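Local coordinates for tailspike protein (Siphovirus 9NA, PDB 3RIQ), which recognises Salmonella lipopolysaccharide as the phage's receptor-binding tailspike and probably cleaves its O-antigen chain as an endorhamnosidase, at residues H310-I315 with N332-V337; G346-G351 with V375-S380; D355-T360 with R381-M386; S402-V407 with I417-V422. All coordinates share one frame; numbering follows the deposited sequence.

The four contacts stack neighbouring rungs of the right-handed parallel beta-helix of this trimeric tailspike. Contact 1 pairs strands 311-318 and 333-340, and contact 3 pairs 355-362 with 381-388; strands 333-340 and 355-362 are themselves neighbours, so the two join in one run, their centres 10 Å apart. Strand 402-409 of contact 4 is the neighbour of 381-388 and pairs in turn with 421-427, about 19 Å between centres from contact 1. Contact 2 joins strands 347-349 and 374-376 and alternates along the chain with contact 3, against which its Met347, Asp349, Cys376 and Ser380 pack. Contacts 1, 3 and 4 also touch the second subunit, whereas contact 2 meets no other chain.

Contact 1. Residues H310-I315 with N332-V337; sequences HIIRNI and NIIDNV
Strands Ile311-Arg313 and Ile333-Val337 run in parallel as neighbouring rungs of the right-handed beta-helix, their axes 4.7 Å apart. The backbone ladder comprises Ile333 N to His310 O, Ile312 N to Ile333 O and Asp335 N to Ile312 O; Asn314 N to Asp335 O and Ile315 N to Asn336 O carry it round the corner at 314. Among apolar groups, Ile312 and Ile334 lie side by side, CD1 of Ile312 4.1 Å from CG1 of Ile334, and Ile315 CB meets Val337 CG2 in the same manner. Three polar pairs accompany the ladder. Asn332 OD1 takes His310 N on an in-plane lone pair at 2.8 Å, and its amide lies almost parallel to the imidazole, whose ND1 bonds Leu265 N. Arg313 NE and Asp335 OD2 stand 5.0 Å apart, bridged by a water; the guanidinium also bonds Asn269 of the second subunit, and Asp335 OD1 receives Thr357 OG1. At the corner the Asn314 and Asn336 amides cross, their planes 80° apart. Asn336 CG is anti to its backbone N (chi1 -174°), and ND2 beyond it donates to an in-plane lone pair of Asn314 OD1 at 2.9 Å, with that oxygen 28° out of the Asn336 amide plane.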
# COMPACT_ATOMS: atom_id res chain seq x y z
N HIS A 310 8.33 16.67 -3.51
CA HIS A 310 8.38 15.32 -4.05
C HIS A 310 7.20 14.51 -3.52
O HIS A 310 6.61 14.83 -2.47
CB HIS A 310 9.69 14.63 -3.66
CG HIS A 310 10.92 15.30 -4.19
ND1 HIS A 310 11.14 15.51 -5.54
CD2 HIS A 310 12.04 15.73 -3.56
CE1 HIS A 310 12.33 16.07 -5.71
NE2 HIS A 310 12.89 16.22 -4.52
N ILE A 311 6.86 13.46 -4.25
CA ILE A 311 5.96 12.41 -3.80
C ILE A 311 6.77 11.14 -3.64
O ILE A 311 7.42 10.68 -4.60
CB ILE A 311 4.79 12.20 -4.79
CG1 ILE A 311 3.99 13.50 -4.96
CG2 ILE A 311 3.93 10.99 -4.38
CD1 ILE A 311 2.86 13.44 -6.06
N ILE A 312 6.74 10.59 -2.43
CA ILE A 312 7.50 9.38 -2.12
C ILE A 312 6.50 8.37 -1.56
O ILE A 312 5.89 8.62 -0.53
CB ILE A 312 8.57 9.69 -1.04
CG1 ILE A 312 9.59 10.72 -1.57
CG2 ILE A 312 9.29 8.36 -0.59
CD1 ILE A 312 10.53 11.29 -0.45
N ARG A 313 6.34 7.23 -2.22
CA ARG A 313 5.35 6.26 -1.73
C ARG A 313 5.69 4.81 -2.04
O ARG A 313 6.42 4.52 -3.02
CB ARG A 313 3.94 6.60 -2.21
CG ARG A 313 3.81 6.90 -3.63
CD ARG A 313 2.42 7.57 -3.98
NE ARG A 313 1.28 6.65 -3.80
CZ ARG A 313 0.77 5.87 -4.74
NH1 ARG A 313 1.30 5.89 -5.96
NH2 ARG A 313 -0.23 5.03 -4.44
N ASN A 314 5.23 3.92 -1.16
CA ASN A 314 5.36 2.46 -1.36
C ASN A 314 6.81 1.99 -1.36
O ASN A 314 7.21 1.14 -2.19
CB ASN A 314 4.61 2.06 -2.65
CG ASN A 314 3.16 2.54 -2.65
OD1 ASN A 314 2.45 2.36 -1.67
ND2 ASN A 314 2.73 3.19 -3.71
N ILE A 315 7.60 2.52 -0.44
CA ILE A 315 9.05 2.24 -0.39
C ILE A 315 9.26 1.13 0.64
O ILE A 315 8.59 1.10 1.69
CB ILE A 315 9.80 3.48 0.12
CG1 ILE A 315 9.46 4.71 -0.73
CG2 ILE A 315 11.32 3.22 0.18
CD1 ILE A 315 9.83 4.64 -2.23
N ASN A 332 6.72 18.07 0.80
CA ASN A 332 6.76 16.70 0.28
C ASN A 332 5.59 15.89 0.82
O ASN A 332 5.11 16.17 1.92
CB ASN A 332 8.05 16.00 0.67
CG ASN A 332 9.30 16.75 0.23
OD1 ASN A 332 9.56 16.91 -0.96
ND2 ASN A 332 10.10 17.20 1.19
N ILE A 333 5.14 14.89 0.07
CA ILE A 333 4.13 13.90 0.52
C ILE A 333 4.80 12.55 0.57
O ILE A 333 5.37 12.12 -0.42
CB ILE A 333 2.88 13.89 -0.41
CG1 ILE A 333 2.17 15.24 -0.30
CG2 ILE A 333 1.95 12.72 -0.04
CD1 ILE A 333 1.08 15.46 -1.35
N ILE A 334 4.79 11.92 1.75
CA ILE A 334 5.41 10.61 1.95
C ILE A 334 4.35 9.68 2.48
O ILE A 334 3.75 9.98 3.51
CB ILE A 334 6.62 10.65 2.95
CG1 ILE A 334 7.70 11.62 2.47
CG2 ILE A 334 7.24 9.25 3.10
CD1 ILE A 334 7.55 13.03 3.01
N ASP A 335 4.10 8.57 1.78
CA ASP A 335 3.09 7.60 2.24
C ASP A 335 3.56 6.18 2.03
O ASP A 335 4.02 5.85 0.93
CB ASP A 335 1.74 7.80 1.50
CG ASP A 335 0.70 6.76 1.92
OD1 ASP A 335 0.42 6.70 3.15
OD2 ASP A 335 0.22 5.96 1.08
N ASN A 336 3.43 5.33 3.06
CA ASN A 336 3.74 3.91 2.94
C ASN A 336 5.23 3.66 2.73
O ASN A 336 5.70 3.37 1.62
CB ASN A 336 2.89 3.20 1.88
CG ASN A 336 3.14 1.69 1.87
OD1 ASN A 336 3.82 1.17 2.76
ND2 ASN A 336 2.65 0.99 0.84
N VAL A 337 5.97 3.79 3.82
CA VAL A 337 7.41 3.52 3.82
C VAL A 337 7.65 2.50 4.92
O VAL A 337 7.25 2.72 6.06
CB VAL A 337 8.23 4.80 4.10
CG1 VAL A 337 9.72 4.48 4.26
CG2 VAL A 337 7.99 5.86 2.99
O HOH W 1 -0.42 6.82 -1.43
O HOH W 2 0.29 3.56 -0.58
O HOH W 3 6.06 -0.09 1.32

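Contact 2. Residues G346-G351 with V375-S380; sequences GMFDRG and VCEGGS
Phe348 CG stands anti to its backbone N (chi1 -162°), on the same face of the parallel pair as Val375, whose CG1 is also anti to N (chi1 173°). The two side chains point the same way, and Val375 CG1 sits over one face of the ring, offset toward the rim and 3.8 Å from the centroid, a CH-pi contact. Glu377, its chain bent at chi2, has OE2 at the ring edge, 3.4 Å from Phe348 CZ. Trp326 meets the same phenyl edge-to-face. On the face of the strand pair that carries Asp349 and Cys376, Cys376 SG touches both Asp349 CB (3.9 Å) and Met347 CE (4.1 Å). Three backbone bonds join these rungs of the beta-helix: Val375 N to Met347 O, Asp349 N to Val375 O and Glu377 N to Asp349 O. Asp349 then splits its carboxylate between two turns. OD1 accepts Gly351 N at 2.8 Å, forming an Asx turn, while OD2 takes the Ser380 hydroxyl at 2.9 Å from 52° above the carboxylate plane. Trp327 NE1 and Asn354 ND2 also reach OD2. A water links Gly351 O, Gly378 N and Ser380 OG. So many donors fix the carboxylate's rotation, and it joins the 349-351 turn to Ser380.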
# COMPACT_ATOMS: atom_id res chain seq x y z
N GLY A 346 15.74 4.73 11.26
CA GLY A 346 14.86 4.00 10.36
C GLY A 346 14.16 4.86 9.31
O GLY A 346 13.91 4.43 8.19
N MET A 347 13.85 6.09 9.70
CA MET A 347 13.13 7.08 8.87
C MET A 347 13.55 8.44 9.41
O MET A 347 13.56 8.64 10.64
CB MET A 347 11.60 6.91 8.97
CG MET A 347 10.82 7.77 7.97
SD MET A 347 9.53 8.81 8.71
CE MET A 347 10.43 10.31 9.16
N PHE A 348 13.89 9.37 8.52
CA PHE A 348 14.42 10.66 8.99
C PHE A 348 13.89 11.78 8.06
O PHE A 348 14.07 11.75 6.84
CB PHE A 348 15.96 10.60 9.00
CG PHE A 348 16.65 11.66 9.83
CD1 PHE A 348 17.54 11.26 10.85
CD2 PHE A 348 16.51 13.03 9.57
CE1 PHE A 348 18.25 12.24 11.63
CE2 PHE A 348 17.22 13.98 10.33
CZ PHE A 348 18.08 13.59 11.36
N ASP A 349 13.25 12.77 8.67
CA ASP A 349 12.82 13.99 7.99
C ASP A 349 13.71 15.13 8.44
O ASP A 349 13.60 15.61 9.60
CB ASP A 349 11.32 14.27 8.23
CG ASP A 349 10.81 15.51 7.50
OD1 ASP A 349 11.58 16.43 7.18
OD2 ASP A 349 9.58 15.56 7.29
N ARG A 350 14.62 15.55 7.55
CA ARG A 350 15.61 16.58 7.85
C ARG A 350 15.05 17.97 7.49
O ARG A 350 15.71 19.01 7.73
CB ARG A 350 16.92 16.29 7.08
CG ARG A 350 17.95 17.40 7.20
CD ARG A 350 19.04 17.14 8.17
NE ARG A 350 20.12 16.76 7.29
CZ ARG A 350 21.43 16.80 7.51
NH1 ARG A 350 21.98 17.17 8.68
NH2 ARG A 350 22.20 16.43 6.51
N GLY A 351 13.87 18.00 6.90
CA GLY A 351 13.23 19.25 6.49
C GLY A 351 12.16 19.70 7.47
O GLY A 351 12.33 19.60 8.70
N VAL A 375 13.01 10.04 13.29
CA VAL A 375 13.37 11.42 13.62
C VAL A 375 12.73 12.39 12.65
O VAL A 375 12.77 12.16 11.42
CB VAL A 375 14.91 11.65 13.54
CG1 VAL A 375 15.25 13.14 13.73
CG2 VAL A 375 15.65 10.79 14.58
N CYS A 376 12.18 13.49 13.17
CA CYS A 376 11.83 14.65 12.33
C CYS A 376 12.43 15.86 13.00
O CYS A 376 12.26 16.07 14.25
CB CYS A 376 10.33 14.87 12.23
SG CYS A 376 9.37 13.50 11.54
N GLU A 377 13.10 16.68 12.20
CA GLU A 377 13.81 17.85 12.69
C GLU A 377 12.95 19.12 12.67
O GLU A 377 13.28 20.10 13.35
CB GLU A 377 15.12 18.08 11.89
CG GLU A 377 16.13 16.97 12.01
CD GLU A 377 17.14 17.18 13.10
OE1 GLU A 377 16.92 18.06 13.97
OE2 GLU A 377 18.18 16.50 13.07
N GLY A 378 11.86 19.12 11.90
CA GLY A 378 11.09 20.35 11.71
C GLY A 378 9.65 20.12 12.09
O GLY A 378 9.35 19.21 12.86
N GLY A 379 8.74 20.92 11.56
CA GLY A 379 7.35 20.77 11.95
C GLY A 379 6.59 19.97 10.91
O GLY A 379 5.95 20.55 10.01
N SER A 380 6.65 18.65 11.05
CA SER A 380 5.96 17.76 10.10
C SER A 380 4.70 17.16 10.74
O SER A 380 4.44 17.35 11.94
CB SER A 380 6.91 16.69 9.55
OG SER A 380 7.83 17.33 8.69
O HOH W 4 10.56 17.51 9.98

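Contact 3. Residues D355-T360 with R381-M386; sequences DITNIT and RLRGIM
Asp355 and two arginines of the next rung, Arg381 and Arg383, form a salt-bridge network at the start of this parallel pair. Arg381 grips the carboxylate side-on, NE to OD1 of Asp355 at 2.9 Å and NH2 to OD2, from above the carboxylate plane. Arg383, bent at chi2 (100°), comes end-on within 1° of that plane, and both NH1 and NH2 reach OD1 of Asp355, NH1 on the anti lone pair at 2.9 Å. OD1 thus takes three N-H donors, which would favour its negative charge. Next, Ile356 N and O bond Arg381 O and Arg383 N, while its side chain lies beside Leu382, CB to CG 4.2 Å. Thr357 lays CG2 against CD of Arg383 at 3.8 Å and turns OG1 to Asp335. At the bend Asn358 N donates to Arg383 O, opposite Gly384, and Ile359 N follows to Gly384 O. Beyond it Ile359 CG1 meets CD1 of Ile385 at 3.8 Å, and Thr360 OG1 lies 3.4 Å from CE of Met386. The pair sits between strands 333-340 and 402-409; strands 347-349 and 374-376 pack against the isoleucine face, and Tyr340, His388 and Tyr390 of the second subunit meet the charged end.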
# COMPACT_ATOMS: atom_id res chain seq x y z
N ASP A 355 4.20 16.04 4.94
CA ASP A 355 3.07 15.19 5.29
C ASP A 355 3.47 13.73 5.15
O ASP A 355 3.83 13.30 4.06
CB ASP A 355 1.88 15.53 4.40
CG ASP A 355 1.23 16.81 4.81
OD1 ASP A 355 0.53 16.80 5.83
OD2 ASP A 355 1.43 17.83 4.14
N ILE A 356 3.42 13.02 6.27
CA ILE A 356 4.04 11.70 6.42
C ILE A 356 3.01 10.72 6.95
O ILE A 356 2.48 10.93 8.04
CB ILE A 356 5.20 11.77 7.45
CG1 ILE A 356 6.26 12.80 7.03
CG2 ILE A 356 5.88 10.42 7.65
CD1 ILE A 356 7.29 13.11 8.10
N THR A 357 2.74 9.67 6.19
CA THR A 357 1.72 8.70 6.58
C THR A 357 2.14 7.27 6.36
O THR A 357 2.89 6.98 5.46
CB THR A 357 0.37 8.92 5.82
OG1 THR A 357 0.58 8.90 4.41
CG2 THR A 357 -0.27 10.26 6.19
N ASN A 358 1.64 6.39 7.23
CA ASN A 358 1.81 4.93 7.05
C ASN A 358 3.26 4.49 7.00
O ASN A 358 3.72 3.86 6.04
CB ASN A 358 0.98 4.47 5.84
CG ASN A 358 -0.50 4.68 6.09
OD1 ASN A 358 -1.03 4.20 7.10
ND2 ASN A 358 -1.15 5.45 5.24
N ILE A 359 3.99 4.85 8.05
CA ILE A 359 5.40 4.49 8.19
C ILE A 359 5.52 3.31 9.13
O ILE A 359 4.90 3.34 10.19
CB ILE A 359 6.20 5.67 8.79
CG1 ILE A 359 5.95 6.95 8.02
CG2 ILE A 359 7.69 5.34 8.86
CD1 ILE A 359 6.39 6.92 6.56
N THR A 360 6.32 2.30 8.76
CA THR A 360 6.58 1.13 9.61
C THR A 360 8.09 0.99 9.70
O THR A 360 8.75 0.83 8.67
CB THR A 360 5.96 -0.14 8.99
OG1 THR A 360 4.53 0.06 8.90
CG2 THR A 360 6.20 -1.36 9.88
N ARG A 381 3.89 16.49 9.91
CA ARG A 381 2.61 15.94 10.40
C ARG A 381 2.65 14.45 10.10
O ARG A 381 2.74 14.05 8.93
CB ARG A 381 1.43 16.60 9.66
CG ARG A 381 1.30 18.10 9.97
CD ARG A 381 0.48 18.88 8.93
NE ARG A 381 1.17 18.94 7.63
CZ ARG A 381 2.08 19.85 7.25
NH1 ARG A 381 2.45 20.82 8.08
NH2 ARG A 381 2.60 19.79 6.01
N LEU A 382 2.59 13.62 11.15
CA LEU A 382 2.74 12.16 11.00
C LEU A 382 1.45 11.48 11.38
O LEU A 382 0.88 11.79 12.46
CB LEU A 382 3.84 11.63 11.93
CG LEU A 382 5.29 12.05 11.62
CD1 LEU A 382 5.52 13.51 11.93
CD2 LEU A 382 6.25 11.20 12.43
N ARG A 383 0.98 10.56 10.53
CA ARG A 383 -0.29 9.83 10.81
C ARG A 383 -0.09 8.38 10.44
O ARG A 383 0.21 8.08 9.28
CB ARG A 383 -1.51 10.39 10.06
CG ARG A 383 -1.79 11.88 10.18
CD ARG A 383 -1.30 12.60 8.99
NE ARG A 383 -1.66 14.02 8.90
CZ ARG A 383 -1.21 14.80 7.90
NH1 ARG A 383 -0.43 14.28 6.95
NH2 ARG A 383 -1.52 16.09 7.87
N GLY A 384 -0.29 7.47 11.39
CA GLY A 384 -0.19 6.06 11.10
C GLY A 384 1.26 5.63 11.14
O GLY A 384 1.90 5.52 10.11
N ILE A 385 1.77 5.45 12.35
CA ILE A 385 3.18 5.17 12.57
C ILE A 385 3.28 3.88 13.38
O ILE A 385 2.63 3.75 14.42
CB ILE A 385 3.83 6.35 13.36
CG1 ILE A 385 3.57 7.71 12.64
CG2 ILE A 385 5.33 6.06 13.65
CD1 ILE A 385 4.17 7.85 11.22
N MET A 386 4.09 2.93 12.91
CA MET A 386 4.34 1.71 13.69
C MET A 386 5.85 1.57 13.85
O MET A 386 6.60 1.61 12.87
CB MET A 386 3.74 0.48 12.99
CG MET A 386 2.21 0.47 12.95
SD MET A 386 1.54 -1.13 12.53
CE MET A 386 2.04 -1.31 10.83

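Contact 4. Residues S402-V407 with I417-V422; sequences SEVSNV and ILCTYV
Glu403 and Val404 pair in parallel with Tyr421 and Val422, Thr420 N to Ser402 O (2.8 Å) and Val404 N to Tyr421 O (2.9 Å) carrying the bonds, while segment 417-422 turns a corner at 420 so that Ile417 to Cys419 lie on another side of the beta-helix coil. On the face of Glu403 and Tyr421 the two side chains cross, carboxylate and ring planes 89° apart. Glu403 CG sits between its backbone N and carbonyl carbon (chi1 65°), the chain runs on extended, and OE1 comes to 3.9 Å from CD2 of Tyr421. Gly411 of the second subunit packs on both residues, placing this face at the trimer interface. Tyr421 N, just after the corner, is buried and has no hydrogen-bond partner, whereas Thr420 turns OG1 back to Pro400 O. Cys419 places CB 3.3 Å from Ser402 O, and in one of the two conformers of Val404 its SG lies 3.8 Å from CG2 of that valine. Ser402 itself points away and bonds Gly378 and Ser380, tying this rung to the turn before it. Further along, past the corner at 406, Val407 and Ile417 reach across the coil's apolar interior and meet tip to tip, CG1 of Val407 3.7 Å from CD1 of Ile417.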
# COMPACT_ATOMS: atom_id res chain seq x y z
N SER A 402 6.86 18.32 15.81
CA SER A 402 5.86 17.71 14.93
C SER A 402 4.62 17.29 15.68
O SER A 402 4.63 17.23 16.92
CB SER A 402 6.47 16.50 14.22
OG SER A 402 7.55 16.90 13.40
N GLU A 403 3.55 17.00 14.95
CA GLU A 403 2.39 16.36 15.54
C GLU A 403 2.24 14.94 15.01
O GLU A 403 2.63 14.65 13.87
CB GLU A 403 1.14 17.18 15.31
CG GLU A 403 0.73 17.30 13.87
CD GLU A 403 -0.52 18.15 13.75
OE1 GLU A 403 -1.53 17.84 14.43
OE2 GLU A 403 -0.52 19.12 12.99
N VAL A 404 1.70 14.07 15.85
CA VAL A 404 1.59 12.65 15.56
C VAL A 404 0.15 12.17 15.82
O VAL A 404 -0.52 12.67 16.71
CB VAL A 404 2.57 11.87 16.47
CG1 VAL A 404 2.64 10.43 16.07
CG2 VAL A 404 3.98 12.46 16.40
N SER A 405 -0.29 11.18 15.05
CA SER A 405 -1.58 10.51 15.29
C SER A 405 -1.45 9.04 14.89
O SER A 405 -0.69 8.70 13.98
CB SER A 405 -2.70 11.18 14.53
OG SER A 405 -2.49 11.03 13.15
N ASN A 406 -2.16 8.17 15.61
CA ASN A 406 -2.20 6.72 15.32
C ASN A 406 -0.80 6.11 15.34
O ASN A 406 -0.30 5.66 14.31
CB ASN A 406 -2.94 6.42 14.01
CG ASN A 406 -3.14 4.93 13.79
OD1 ASN A 406 -3.14 4.17 14.73
ND2 ASN A 406 -3.21 4.50 12.54
N VAL A 407 -0.16 6.18 16.49
CA VAL A 407 1.18 5.65 16.70
C VAL A 407 1.12 4.41 17.57
O VAL A 407 0.41 4.37 18.58
CB VAL A 407 2.13 6.70 17.38
CG1 VAL A 407 3.52 6.16 17.49
CG2 VAL A 407 2.15 7.96 16.61
N ILE A 417 7.88 8.58 22.80
CA ILE A 417 7.39 9.52 21.77
C ILE A 417 7.57 10.95 22.30
O ILE A 417 7.02 11.32 23.36
CB ILE A 417 5.88 9.29 21.48
CG1 ILE A 417 5.64 7.86 21.01
CG2 ILE A 417 5.37 10.35 20.49
CD1 ILE A 417 4.20 7.45 20.90
N LEU A 418 8.37 11.74 21.57
CA LEU A 418 8.59 13.14 21.92
C LEU A 418 8.10 14.00 20.77
O LEU A 418 8.64 13.91 19.66
CB LEU A 418 10.09 13.44 22.19
CG LEU A 418 10.50 14.93 22.36
CD1 LEU A 418 9.85 15.50 23.57
CD2 LEU A 418 11.99 15.10 22.45
N CYS A 419 7.08 14.82 21.01
CA CYS A 419 6.51 15.66 19.96
C CYS A 419 5.71 16.78 20.54
O CYS A 419 5.64 16.91 21.76
CB CYS A 419 5.66 14.83 18.97
SG CYS A 419 4.22 14.14 19.78
N THR A 420 5.13 17.62 19.69
CA THR A 420 4.38 18.77 20.18
C THR A 420 2.94 18.41 20.53
O THR A 420 2.35 18.94 21.50
CB THR A 420 4.35 19.90 19.13
OG1 THR A 420 5.67 20.45 19.02
CG2 THR A 420 3.44 21.04 19.56
N TYR A 421 2.35 17.54 19.73
CA TYR A 421 0.95 17.18 19.90
C TYR A 421 0.75 15.71 19.53
O TYR A 421 1.23 15.27 18.47
CB TYR A 421 0.05 18.09 19.01
CG TYR A 421 -1.41 17.72 19.15
CD1 TYR A 421 -2.16 18.12 20.28
CD2 TYR A 421 -2.05 16.93 18.19
CE1 TYR A 421 -3.51 17.75 20.44
CE2 TYR A 421 -3.40 16.54 18.35
CZ TYR A 421 -4.11 16.96 19.45
OH TYR A 421 -5.42 16.55 19.60
N VAL A 422 0.03 14.99 20.39
CA VAL A 422 -0.34 13.60 20.18
C VAL A 422 -1.88 13.57 20.06
O VAL A 422 -2.57 14.04 20.96
CB VAL A 422 0.13 12.71 21.38
CG1 VAL A 422 -0.43 11.31 21.26
CG2 VAL A 422 1.67 12.65 21.47